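Local coordinates for sugar ABC transporter substrate-binding protein (Treponema pallidum subsp. pallidum, PDB 5U2P) that is an orphan periplasmic ligand-binding protein that probably captures a solute, perhaps a sugar, for delivery to an ABC transporter, at residues K211-D216 against A389-D394. Sequence-based numbering, arbitrary orientation.
Sequences KRATDD and ASVFPD
Ala213 and Thr214, in the last turn of helix 191-214, pack against Val391 and Phe392 in a loop that forms an ST turn at Ser390. The turn is identified by Phe392 N donating to Ser390 OG over 3.0 Å at a nearly straight 165°; Ser390 OG is also hydrogen-bonded to Ala382 O. The tight part centres on Ala213, where the CA atoms come nearest, Ala213 CA to Val391 CA at 5.7 Å. Ala213 CB lies 3.7 Å from Phe392 CE1, approaching the ring obliquely, and also meets the Val391 carbonyl oxygen. The Phe392 side chain also touches Leu209 and Val210, about one turn earlier on the same helix. Val391 CG2 completes a three-way contact: it stands 3.9 Å above one face of the Phe392 ring, offset toward the rim, and 3.9 Å from Ala213 CB.

Toward Thr214 the contact thins: this partly exposed residue buries 23 Å² against 59 Å² for Ala213. No hydrogen bond joins the two segments, and Thr214 OG1 instead hydrogen-bonds to Val210 O one turn back, an arrangement permitted by chi1 of -58°, which holds the hydroxyl beside its own backbone N. The interface thus joins a helix end to the loop leading toward helix 406-417 in this solute-binding protein through van der Waals contacts of Ala213, Val391 and Phe392, and at its thinner margin Val391 CG1 rests 3.9 Å from Thr214 CA.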
ATOM      1  N   LYS A 211      12.490  -5.944   9.267  1.00 28.40           N
ATOM      2  CA  LYS A 211      13.943  -5.991   9.360  1.00 35.90           C
ATOM      3  C   LYS A 211      14.414  -7.242  10.097  1.00 29.69           C
ATOM      4  O   LYS A 211      15.267  -7.991   9.600  1.00 30.71           O
ATOM      5  CB  LYS A 211      14.460  -4.732  10.066  1.00 30.91           C
ATOM      6  CG  LYS A 211      15.982  -4.571  10.067  1.00 37.11           C
ATOM      7  CD  LYS A 211      16.502  -4.332   8.651  1.00 71.84           C
ATOM      8  CE  LYS A 211      17.943  -3.825   8.637  1.00 68.48           C
ATOM      9  NZ  LYS A 211      18.918  -4.860   9.062  1.00 72.42           N
ATOM     10  N   ARG A 212      13.860  -7.485  11.283  1.00 30.32           N
ATOM     11  CA  ARG A 212      14.355  -8.591  12.101  1.00 32.23           C
ATOM     12  C   ARG A 212      13.826  -9.918  11.563  1.00 34.49           C
ATOM     13  O   ARG A 212      14.475 -10.947  11.714  1.00 35.47           O
ATOM     14  CB  ARG A 212      14.010  -8.403  13.590  1.00 32.85           C
ATOM     15  CG  ARG A 212      12.551  -8.391  14.009  1.00 43.64           C
ATOM     16  CD  ARG A 212      12.472  -8.262  15.540  1.00 46.07           C
ATOM     17  NE  ARG A 212      11.122  -8.035  16.057  1.00 35.16           N
ATOM     18  CZ  ARG A 212      10.533  -6.843  16.145  1.00 35.12           C
ATOM     19  NH1 ARG A 212      11.158  -5.737  15.737  1.00 34.58           N
ATOM     20  NH2 ARG A 212       9.310  -6.755  16.643  1.00 32.48           N
ATOM     21  N   ALA A 213      12.683  -9.895  10.879  1.00 28.40           N
ATOM     22  CA  ALA A 213      12.211 -11.104  10.221  1.00 31.58           C
ATOM     23  C   ALA A 213      13.142 -11.459   9.056  1.00 29.17           C
ATOM     24  O   ALA A 213      13.432 -12.637   8.812  1.00 35.50           O
ATOM     25  CB  ALA A 213      10.772 -10.933   9.728  1.00 28.28           C
ATOM     26  N   THR A 214      13.627 -10.434   8.369  1.00 31.58           N
ATOM     27  CA  THR A 214      14.412 -10.608   7.153  1.00 29.38           C
ATOM     28  C   THR A 214      15.857 -11.020   7.437  1.00 38.07           C
ATOM     29  O   THR A 214      16.412 -11.827   6.687  1.00 37.66           O
ATOM     30  CB  THR A 214      14.406  -9.327   6.301  1.00 32.98           C
ATOM     31  OG1 THR A 214      13.048  -8.984   5.976  1.00 30.23           O
ATOM     32  CG2 THR A 214      15.160  -9.542   5.011  1.00 44.30           C
ATOM     33  N   ASP A 215      16.457 -10.496   8.508  1.00 39.76           N
ATOM     34  CA  ASP A 215      17.837 -10.887   8.857  1.00 35.16           C
ATOM     35  C   ASP A 215      17.877 -12.082   9.820  1.00 45.25           C
ATOM     36  O   ASP A 215      18.940 -12.472  10.304  1.00 40.85           O
ATOM     37  CB  ASP A 215      18.611  -9.689   9.431  1.00 36.03           C
ATOM     38  CG  ASP A 215      18.095  -9.209  10.785  1.00 49.60           C
ATOM     39  OD1 ASP A 215      17.349  -9.935  11.469  1.00 39.12           O
ATOM     40  OD2 ASP A 215      18.467  -8.077  11.173  1.00 38.70           O
ATOM     41  N   ASP A 216      16.709 -12.659  10.083  1.00 43.74           N
ATOM     42  CA  ASP A 216      16.592 -13.921  10.808  1.00 43.19           C
ATOM     43  C   ASP A 216      17.004 -13.810  12.277  1.00 46.99           C
ATOM     44  O   ASP A 216      17.330 -14.806  12.918  1.00 46.29           O
ATOM     45  CB  ASP A 216      17.422 -15.001  10.109  1.00 48.55           C
ATOM     46  CG  ASP A 216      16.613 -16.236   9.795  1.00 78.15           C
ATOM     47  OD1 ASP A 216      15.847 -16.686  10.677  1.00 88.85           O
ATOM     48  OD2 ASP A 216      16.735 -16.747   8.663  1.00 80.84           O
ATOM     49  N   ALA A 389       9.914 -17.346  -0.931  1.00 67.52           N
ATOM     50  CA  ALA A 389       9.694 -17.838   0.425  1.00 74.23           C
ATOM     51  C   ALA A 389       9.631 -16.689   1.423  1.00 74.33           C
ATOM     52  O   ALA A 389      10.653 -16.102   1.755  1.00 48.07           O
ATOM     53  CB  ALA A 389      10.786 -18.803   0.814  1.00 56.53           C
ATOM     54  N   SER A 390       8.429 -16.389   1.911  1.00 49.09           N
ATOM     55  CA  SER A 390       8.198 -15.229   2.771  1.00 46.16           C
ATOM     56  C   SER A 390       9.000 -15.259   4.071  1.00 40.75           C
ATOM     57  O   SER A 390       9.280 -16.328   4.613  1.00 33.87           O
ATOM     58  CB  SER A 390       6.717 -15.125   3.119  1.00 31.45           C
ATOM     59  OG  SER A 390       6.487 -14.007   3.961  1.00 30.23           O
ATOM     60  N   VAL A 391       9.355 -14.084   4.576  1.00 27.72           N
ATOM     61  CA  VAL A 391      10.042 -13.988   5.868  1.00 29.04           C
ATOM     62  C   VAL A 391       9.060 -14.081   7.027  1.00 32.75           C
ATOM     63  O   VAL A 391       9.470 -14.153   8.187  1.00 34.50           O
ATOM     64  CB  VAL A 391      10.844 -12.667   6.015  1.00 30.91           C
ATOM     65  CG1 VAL A 391      11.905 -12.552   4.933  1.00 29.11           C
ATOM     66  CG2 VAL A 391       9.915 -11.442   5.976  1.00 32.30           C
ATOM     67  N   PHE A 392       7.767 -14.086   6.706  1.00 25.00           N
ATOM     68  CA  PHE A 392       6.723 -14.140   7.718  1.00 25.44           C
ATOM     69  C   PHE A 392       6.028 -15.478   7.734  1.00 31.41           C
ATOM     70  O   PHE A 392       5.921 -16.156   6.694  1.00 27.02           O
ATOM     71  CB  PHE A 392       5.684 -13.034   7.485  1.00 28.27           C
ATOM     72  CG  PHE A 392       6.200 -11.649   7.781  1.00 30.91           C
ATOM     73  CD1 PHE A 392       6.713 -11.335   9.036  1.00 26.35           C
ATOM     74  CD2 PHE A 392       6.158 -10.660   6.815  1.00 26.04           C
ATOM     75  CE1 PHE A 392       7.188 -10.079   9.317  1.00 27.43           C
ATOM     76  CE2 PHE A 392       6.642  -9.390   7.094  1.00 26.42           C
ATOM     77  CZ  PHE A 392       7.152  -9.098   8.348  1.00 30.02           C
ATOM     78  N   PRO A 393       5.514 -15.860   8.906  1.00 29.79           N
ATOM     79  CA  PRO A 393       4.808 -17.140   8.995  1.00 36.40           C
ATOM     80  C   PRO A 393       3.431 -17.102   8.378  1.00 30.62           C
ATOM     81  O   PRO A 393       2.787 -16.062   8.380  1.00 34.94           O
ATOM     82  CB  PRO A 393       4.692 -17.374  10.511  1.00 35.08           C
ATOM     83  CG  PRO A 393       5.614 -16.401  11.141  1.00 36.86           C
ATOM     84  CD  PRO A 393       5.632 -15.226  10.227  1.00 30.60           C
ATOM     85  N   ASP A 394       2.979 -18.241   7.870  1.00 34.02           N
ATOM     86  CA  ASP A 394       1.587 -18.419   7.496  1.00 36.52           C
ATOM     87  C   ASP A 394       0.805 -18.761   8.763  1.00 35.67           C
ATOM     88  O   ASP A 394       0.518 -19.929   9.033  1.00 34.23           O
ATOM     89  CB  ASP A 394       1.469 -19.520   6.447  1.00 33.27           C
ATOM     90  CG  ASP A 394       0.062 -19.699   5.933  1.00 36.84           C
ATOM     91  OD1 ASP A 394      -0.807 -18.840   6.211  1.00 37.27           O
ATOM     92  OD2 ASP A 394      -0.165 -20.698   5.221  1.00 37.18           O
TER